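PDB 5DQV: uncharacterized protein from Bacillus subtilis, which hydrolyses nucleotides as a metal-dependent pyrophosphohydrolase of the HD-domain family. Local coordinates for the interface of chains A and B. Sequence-based numbering; all coordinates share one arbitrary frame. Chains: chain A/B, Uncharacterized protein.

Contact 1: the interface of chains A and B. Residues chain A 194-195, 198, 202; chain B 137, 187, 191.
The ring of B:Phe191 takes A:Gln198 on one face and A:Tyr195 at its edge, in this helix-to-helix contact between two copies of an HD-domain hydrolase. A:Gln198 CG, a side-chain methylene, sits over the ring centre of B:Phe191, 3.8 Å from the centroid in a CH-pi contact. CG lies anti to the backbone N (chi1 -162°) and the chain bends at chi2, which lays the amide above the same ring, its plane 31° from that of the ring. At the rim, A:Tyr195 CD2 comes in plane to 3.7 Å from B:Phe191 CE2, the two side chains crossing nearly at right angles. B:Ala137 CB sits between A:Gln198 and A:Tyr195: this methyl is 3.7 Å from A:Gln198 CG and 3.8 Å from A:Tyr195 CE2. The phenol tip of A:Tyr195 passes on to the backbone, where its OH donates a 2.6 Å hydrogen bond to B:Ala137 O. The hydroxyl stands above the carbonyl plane, 42° out of it. The amide of B:Ala137, in the first turn of helix 136-149, is joined through a water to the carboxylate of A:Asp202; that water is 2.9 Å from B:Ala137 N and 2.6 Å from A:Asp202 OD2.

Contact 2: the interface of chains A and B. Residues chain A 137-138, 141-142, 145; chain B 144, 154, 195, 199, 203.
A:Ala141 and B:Leu154 each bury 51 Å² here and meet beside the ring of B:Phe144. The side of A:Ala141 lies along one face of that ring, CB over its centre, 3.4 Å from the centroid of B:Phe144, in a CH-pi contact. The same CB is 3.4 Å from B:Tyr195 OH and 3.9 Å from B:Leu154 CD1, so three groups of chain B close round this methyl. B:Leu154 comes from a loop, its CG anti to the backbone N (chi1 -157°), which carries CD1 toward A:Met145 CE and A:Ala141 CB. Its CB and CD1 both touch the terminal methyl of A:Met145, CE being 3.7 Å from B:Leu154 CB, and the two side chains cross at about a right angle. The methionine chain bends at chi3 (-34°), which turns this methyl toward the leucine. One turn before A:Ala141, B:Tyr195 OH gives a 2.7 Å hydrogen bond to A:Ala137 O from above the carbonyl plane. B:Leu199 extends this row, its CD1 branch 3.8 Å from A:Val138 CA. In the HD-domain fold, the patch sets one side of helix 136-150 of chain A against helix 136-149, the loop of B:Leu154 and the end of helix 179-202 of chain B.

Contact 3: the interface of chains A and B. Residues chain A 154-155, 199, 202-203; chain B 38, 138, 188.
The end of helix 179-202 of chain A, the following residue A:Ile203 and the loop carrying A:Leu154 and A:Tyr155 meet helices 33-49, 136-149 and 179-202 of chain B. B:Arg38 reaches the loop with a chain bent at chi3 (-50°). Its guanidinium NH1 donates a 3.0 Å hydrogen bond to the phenol OH of A:Tyr155, nearly straight at 166° and in the guanidinium plane. Ring and guanidinium are turned steeply from each other, while B:Val138 CG2 of the same chain lies over one guanidinium face, toward the rim. The aliphatic part of the arginine packs on A:Ile203, CD1 lying 3.8 Å from B:Arg38 CD. An alanine in place of B:Arg38 would probably leave A:Tyr155 OH without this donor and open a gap beside A:Ile203. Farther along, B:Arg188 slides past A:Asp202 in the opposite direction, guanidinium and carboxylate planes stacked nearly parallel (7°) but offset. The opposite charges may attract, but A:Asp202 OD2 is 4.1 Å from B:Arg188 NE, too far for a direct bond. One water bridges the backbone carbonyl A:Asp202 O (2.6 Å) and B:Arg188 NH2 (3.0 Å); another joins A:Asp202 OD2 to the amide B:Val138 N, 2.9 Å from that N. These polar and water-mediated links tie the tail of helix 179-202 and the tyrosine loop to the partner, and are likely to steady the way the two chains are set together.

Contact 1: the interface of chains A and B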
loop_
_atom_site.group_PDB
_atom_site.type_symbol
_atom_site.label_atom_id
_atom_site.label_comp_id
_atom_site.label_asym_id
_atom_site.label_seq_id
_atom_site.Cartn_x
_atom_site.Cartn_y
_atom_site.Cartn_z
ATOM N N GLN A 194 15.269 2.166 -2.181
ATOM C CA GLN A 194 15.130 1.509 -3.482
ATOM C C GLN A 194 13.709 1.556 -4.048
ATOM O O GLN A 194 13.515 1.756 -5.268
ATOM C CB GLN A 194 15.740 0.097 -3.431
ATOM C CG GLN A 194 17.267 0.146 -3.198
ATOM C CD GLN A 194 18.042 1.020 -4.265
ATOM O OE1 GLN A 194 17.885 0.826 -5.480
ATOM N NE2 GLN A 194 18.843 2.018 -3.778
ATOM N N TYR A 195 12.717 1.436 -3.164
ATOM C CA TYR A 195 11.289 1.459 -3.536
ATOM C C TYR A 195 10.912 2.850 -4.084
ATOM O O TYR A 195 10.317 2.988 -5.154
ATOM C CB TYR A 195 10.403 1.056 -2.344
ATOM C CG TYR A 195 8.966 1.043 -2.757
ATOM C CD1 TYR A 195 8.239 2.217 -2.730
ATOM C CD2 TYR A 195 8.370 -0.087 -3.266
ATOM C CE1 TYR A 195 6.937 2.246 -3.146
ATOM C CE2 TYR A 195 7.059 -0.058 -3.710
ATOM C CZ TYR A 195 6.366 1.152 -3.641
ATOM O OH TYR A 195 5.064 1.294 -4.066
ATOM N N GLN A 198 12.392 3.308 -7.458
ATOM C CA GLN A 198 11.553 2.602 -8.436
ATOM C C GLN A 198 10.291 3.414 -8.794
ATOM O O GLN A 198 9.943 3.537 -9.999
ATOM C CB GLN A 198 11.256 1.160 -7.973
ATOM C CG GLN A 198 10.775 0.264 -9.113
ATOM C CD GLN A 198 11.853 -0.049 -10.102
ATOM O OE1 GLN A 198 12.994 -0.308 -9.740
ATOM N NE2 GLN A 198 11.519 0.063 -11.378
ATOM N N ASP A 202 9.363 4.882 -12.527
ATOM C CA ASP A 202 8.116 4.468 -13.187
ATOM C C ASP A 202 7.097 5.575 -13.357
ATOM O O ASP A 202 6.214 5.493 -14.234
ATOM C CB ASP A 202 7.508 3.346 -12.407
ATOM C CG ASP A 202 8.305 2.064 -12.534
ATOM O OD1 ASP A 202 9.255 2.030 -13.369
ATOM O OD2 ASP A 202 7.975 1.123 -11.813
ATOM N N ALA B 137 6.428 -1.312 -8.668
ATOM C CA ALA B 137 6.322 -0.527 -7.469
ATOM C C ALA B 137 4.979 0.158 -7.407
ATOM O O ALA B 137 4.357 0.212 -6.329
ATOM C CB ALA B 137 7.494 0.504 -7.411
ATOM N N GLU B 187 11.078 -5.299 -16.154
ATOM C CA GLU B 187 11.635 -4.552 -15.010
ATOM C C GLU B 187 10.655 -4.455 -13.827
ATOM O O GLU B 187 11.049 -4.580 -12.656
ATOM C CB GLU B 187 12.018 -3.130 -15.440
ATOM C CG GLU B 187 12.981 -2.418 -14.459
ATOM C CD GLU B 187 14.443 -2.428 -14.913
ATOM O OE1 GLU B 187 14.716 -2.606 -16.127
ATOM O OE2 GLU B 187 15.321 -2.237 -14.045
ATOM N N PHE B 191 11.058 -6.336 -10.127
ATOM C CA PHE B 191 11.037 -5.573 -8.900
ATOM C C PHE B 191 9.981 -6.115 -7.911
ATOM O O PHE B 191 10.267 -6.261 -6.741
ATOM C CB PHE B 191 10.839 -4.073 -9.135
ATOM C CG PHE B 191 10.854 -3.293 -7.858
ATOM C CD1 PHE B 191 12.036 -3.029 -7.228
ATOM C CD2 PHE B 191 9.660 -2.888 -7.256
ATOM C CE1 PHE B 191 12.067 -2.325 -6.025
ATOM C CE2 PHE B 191 9.666 -2.195 -6.065
ATOM C CZ PHE B 191 10.868 -1.908 -5.432
HETATM O O HOH W 1 8.447 -1.260 -10.794
#

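Contact 2: the interface of chains A and B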
loop_
_atom_site.group_PDB
_atom_site.type_symbol
_atom_site.label_atom_id
_atom_site.label_comp_id
_atom_site.label_asym_id
_atom_site.label_seq_id
_atom_site.Cartn_x
_atom_site.Cartn_y
_atom_site.Cartn_z
ATOM N N ALA A 137 10.024 -3.232 3.591
ATOM C CA ALA A 137 8.910 -3.738 2.786
ATOM C C ALA A 137 7.610 -3.709 3.564
ATOM O O ALA A 137 6.554 -3.336 3.022
ATOM C CB ALA A 137 9.200 -5.179 2.268
ATOM N N VAL A 138 7.685 -4.071 4.840
ATOM C CA VAL A 138 6.477 -4.042 5.650
ATOM C C VAL A 138 5.985 -2.603 5.877
ATOM O O VAL A 138 4.771 -2.323 5.768
ATOM C CB VAL A 138 6.611 -4.876 6.990
ATOM C CG1 VAL A 138 7.766 -4.436 7.757
ATOM C CG2 VAL A 138 5.386 -4.697 7.845
ATOM N N ALA A 141 4.099 -1.364 2.802
ATOM C CA ALA A 141 2.736 -1.932 2.729
ATOM C C ALA A 141 1.817 -1.198 3.669
ATOM O O ALA A 141 0.674 -0.829 3.316
ATOM C CB ALA A 141 2.756 -3.402 3.060
ATOM N N ARG A 142 2.332 -0.921 4.855
ATOM C CA ARG A 142 1.494 -0.281 5.857
ATOM C C ARG A 142 1.136 1.147 5.455
ATOM O O ARG A 142 0.005 1.581 5.664
ATOM C CB ARG A 142 2.161 -0.341 7.223
ATOM C CG ARG A 142 2.174 -1.711 7.827
ATOM C CD ARG A 142 2.886 -1.685 9.169
ATOM N NE ARG A 142 2.028 -1.019 10.143
ATOM C CZ ARG A 142 2.430 -0.338 11.214
ATOM N NH1 ARG A 142 3.720 -0.194 11.530
ATOM N NH2 ARG A 142 1.514 0.204 11.987
ATOM N N MET A 145 -1.547 0.921 2.757
ATOM C CA MET A 145 -2.817 0.489 3.400
ATOM C C MET A 145 -3.516 1.652 4.152
ATOM O O MET A 145 -4.705 1.896 3.979
ATOM C CB MET A 145 -2.532 -0.657 4.367
ATOM C CG MET A 145 -3.729 -1.152 5.274
ATOM S SD MET A 145 -3.099 -2.332 6.547
ATOM C CE MET A 145 -1.773 -3.129 5.553
ATOM N N PHE B 144 -1.844 -2.579 -1.997
ATOM C CA PHE B 144 -1.986 -2.313 -0.589
ATOM C C PHE B 144 -3.021 -1.227 -0.334
ATOM O O PHE B 144 -3.778 -1.327 0.598
ATOM C CB PHE B 144 -0.634 -2.034 0.056
ATOM C CG PHE B 144 0.196 -3.286 0.239
ATOM C CD1 PHE B 144 -0.248 -4.302 1.065
ATOM C CD2 PHE B 144 1.405 -3.443 -0.435
ATOM C CE1 PHE B 144 0.496 -5.438 1.239
ATOM C CE2 PHE B 144 2.144 -4.595 -0.286
ATOM C CZ PHE B 144 1.692 -5.584 0.542
ATOM N N LEU B 154 -3.085 -7.117 5.262
ATOM C CA LEU B 154 -1.823 -7.130 4.542
ATOM C C LEU B 154 -1.542 -8.556 4.008
ATOM O O LEU B 154 -1.114 -8.733 2.852
ATOM C CB LEU B 154 -0.721 -6.698 5.499
ATOM C CG LEU B 154 0.563 -6.117 4.976
ATOM C CD1 LEU B 154 1.215 -5.272 6.135
ATOM C CD2 LEU B 154 1.507 -7.211 4.412
ATOM N N TYR B 195 10.480 -7.373 -4.103
ATOM C CA TYR B 195 9.605 -6.840 -3.035
ATOM C C TYR B 195 9.019 -7.995 -2.220
ATOM O O TYR B 195 9.092 -7.961 -1.013
ATOM C CB TYR B 195 8.478 -5.918 -3.535
ATOM C CG TYR B 195 7.602 -5.446 -2.393
ATOM C CD1 TYR B 195 6.504 -6.187 -1.995
ATOM C CD2 TYR B 195 7.920 -4.309 -1.655
ATOM C CE1 TYR B 195 5.742 -5.815 -0.888
ATOM C CE2 TYR B 195 7.147 -3.917 -0.552
ATOM C CZ TYR B 195 6.032 -4.699 -0.188
ATOM O OH TYR B 195 5.242 -4.338 0.888
ATOM N N LEU B 199 9.506 -8.852 1.676
ATOM C CA LEU B 199 8.361 -8.913 2.580
ATOM C C LEU B 199 8.325 -10.247 3.335
ATOM O O LEU B 199 8.127 -10.288 4.550
ATOM C CB LEU B 199 7.077 -8.737 1.791
ATOM C CG LEU B 199 5.847 -8.463 2.644
ATOM C CD1 LEU B 199 5.925 -7.073 3.485
ATOM C CD2 LEU B 199 4.641 -8.561 1.779
ATOM N N ILE B 203 8.676 -10.875 7.393
ATOM C CA ILE B 203 7.547 -11.526 8.067
ATOM C C ILE B 203 7.640 -13.038 7.831
ATOM O O ILE B 203 6.961 -13.573 6.932
ATOM C CB ILE B 203 6.152 -10.991 7.510
ATOM C CG1 ILE B 203 6.108 -9.470 7.490
ATOM C CG2 ILE B 203 4.969 -11.563 8.323
ATOM C CD1 ILE B 203 4.808 -8.837 7.036
#

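Contact 3: the interface of chains A and B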
loop_
_atom_site.group_PDB
_atom_site.type_symbol
_atom_site.label_atom_id
_atom_site.label_comp_id
_atom_site.label_asym_id
_atom_site.label_seq_id
_atom_site.Cartn_x
_atom_site.Cartn_y
_atom_site.Cartn_z
ATOM N N LEU A 154 -1.871 8.085 -3.485
ATOM C CA LEU A 154 -0.521 7.505 -3.605
ATOM C C LEU A 154 0.591 8.555 -3.488
ATOM O O LEU A 154 1.653 8.356 -2.845
ATOM C CB LEU A 154 -0.443 6.874 -4.986
ATOM C CG LEU A 154 0.297 5.576 -5.132
ATOM C CD1 LEU A 154 -0.346 4.740 -6.329
ATOM C CD2 LEU A 154 1.782 5.867 -5.274
ATOM N N TYR A 155 0.371 9.645 -4.178
ATOM C CA TYR A 155 1.277 10.795 -4.176
ATOM C C TYR A 155 0.422 11.985 -4.594
ATOM O O TYR A 155 -0.771 11.829 -4.877
ATOM C CB TYR A 155 2.429 10.624 -5.170
ATOM C CG TYR A 155 1.945 10.268 -6.574
ATOM C CD1 TYR A 155 1.601 11.241 -7.488
ATOM C CD2 TYR A 155 1.796 8.934 -6.946
ATOM C CE1 TYR A 155 1.154 10.889 -8.777
ATOM C CE2 TYR A 155 1.364 8.568 -8.209
ATOM C CZ TYR A 155 1.016 9.520 -9.106
ATOM O OH TYR A 155 0.580 9.096 -10.327
ATOM N N LEU A 199 9.638 4.043 -7.802
ATOM C CA LEU A 199 8.474 4.914 -8.079
ATOM C C LEU A 199 8.892 6.102 -8.929
ATOM O O LEU A 199 8.174 6.483 -9.876
ATOM C CB LEU A 199 7.776 5.445 -6.808
ATOM C CG LEU A 199 6.843 4.561 -6.016
ATOM C CD1 LEU A 199 6.308 5.332 -4.828
ATOM C CD2 LEU A 199 5.712 4.045 -6.931
ATOM N N ASP A 202 9.363 4.882 -12.527
ATOM C CA ASP A 202 8.116 4.468 -13.187
ATOM C C ASP A 202 7.097 5.575 -13.357
ATOM O O ASP A 202 6.214 5.493 -14.234
ATOM C CB ASP A 202 7.508 3.346 -12.407
ATOM C CG ASP A 202 8.305 2.064 -12.534
ATOM O OD1 ASP A 202 9.255 2.030 -13.369
ATOM O OD2 ASP A 202 7.975 1.123 -11.813
ATOM N N ILE A 203 7.206 6.589 -12.512
ATOM C CA ILE A 203 6.340 7.761 -12.560
ATOM C C ILE A 203 7.171 9.021 -12.712
ATOM O O ILE A 203 7.462 9.707 -11.721
ATOM C CB ILE A 203 5.421 7.867 -11.314
ATOM C CG1 ILE A 203 4.619 6.564 -11.131
ATOM C CG2 ILE A 203 4.420 9.032 -11.485
ATOM C CD1 ILE A 203 3.837 6.500 -9.824
ATOM N N ARG B 38 -1.723 8.191 -15.374
ATOM C CA ARG B 38 -0.574 7.331 -15.575
ATOM C C ARG B 38 -0.782 6.404 -16.795
ATOM O O ARG B 38 0.112 6.258 -17.646
ATOM C CB ARG B 38 -0.315 6.496 -14.317
ATOM C CG ARG B 38 0.358 7.242 -13.170
ATOM C CD ARG B 38 0.811 6.294 -12.073
ATOM N NE ARG B 38 -0.207 5.352 -11.617
ATOM C CZ ARG B 38 -1.021 5.514 -10.578
ATOM N NH1 ARG B 38 -0.991 6.610 -9.842
ATOM N NH2 ARG B 38 -1.905 4.566 -10.276
ATOM N N VAL B 138 4.471 0.639 -8.538
ATOM C CA VAL B 138 3.162 1.297 -8.530
ATOM C C VAL B 138 2.065 0.254 -8.271
ATOM O O VAL B 138 1.153 0.476 -7.453
ATOM C CB VAL B 138 2.887 2.123 -9.817
ATOM C CG1 VAL B 138 2.818 1.232 -11.042
ATOM C CG2 VAL B 138 1.579 2.905 -9.661
ATOM N N ARG B 188 9.387 -4.188 -14.137
ATOM C CA ARG B 188 8.368 -4.045 -13.095
ATOM C C ARG B 188 8.098 -5.396 -12.423
ATOM O O ARG B 188 8.056 -5.492 -11.184
ATOM C CB ARG B 188 7.079 -3.451 -13.666
ATOM C CG ARG B 188 7.218 -2.016 -14.141
ATOM C CD ARG B 188 5.888 -1.547 -14.732
ATOM N NE ARG B 188 5.934 -0.174 -15.178
ATOM C CZ ARG B 188 5.058 0.771 -14.851
ATOM N NH1 ARG B 188 4.034 0.537 -13.995
ATOM N NH2 ARG B 188 5.251 1.992 -15.336
HETATM O O HOH W 2 5.698 0.201 -11.162
HETATM O O HOH W 3 3.862 4.656 -14.838
#

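Contacts 1 and 3 lie side by side, their C-alpha centres about 8 Å apart, and share A:Asp202, whose carboxylate faces water-linked backbone amides in both. The C-alpha centre of contact 2 is about 14 Å from that of contact 1 and about 16 Å from that of contact 3. The two-fold symmetry exchanges roles: the hydrogen bond from tyrosine hydroxyl to alanine carbonyl in contact 1 recurs in contact 2 with the chains swapped. Each chain thus offers both the start of its helix at 136 and the later part of helix 179-202, so the three patches are parts of one two-fold, largely helical interface. This is consistent with a dimer, although the structure alone does not show that it forms in solution.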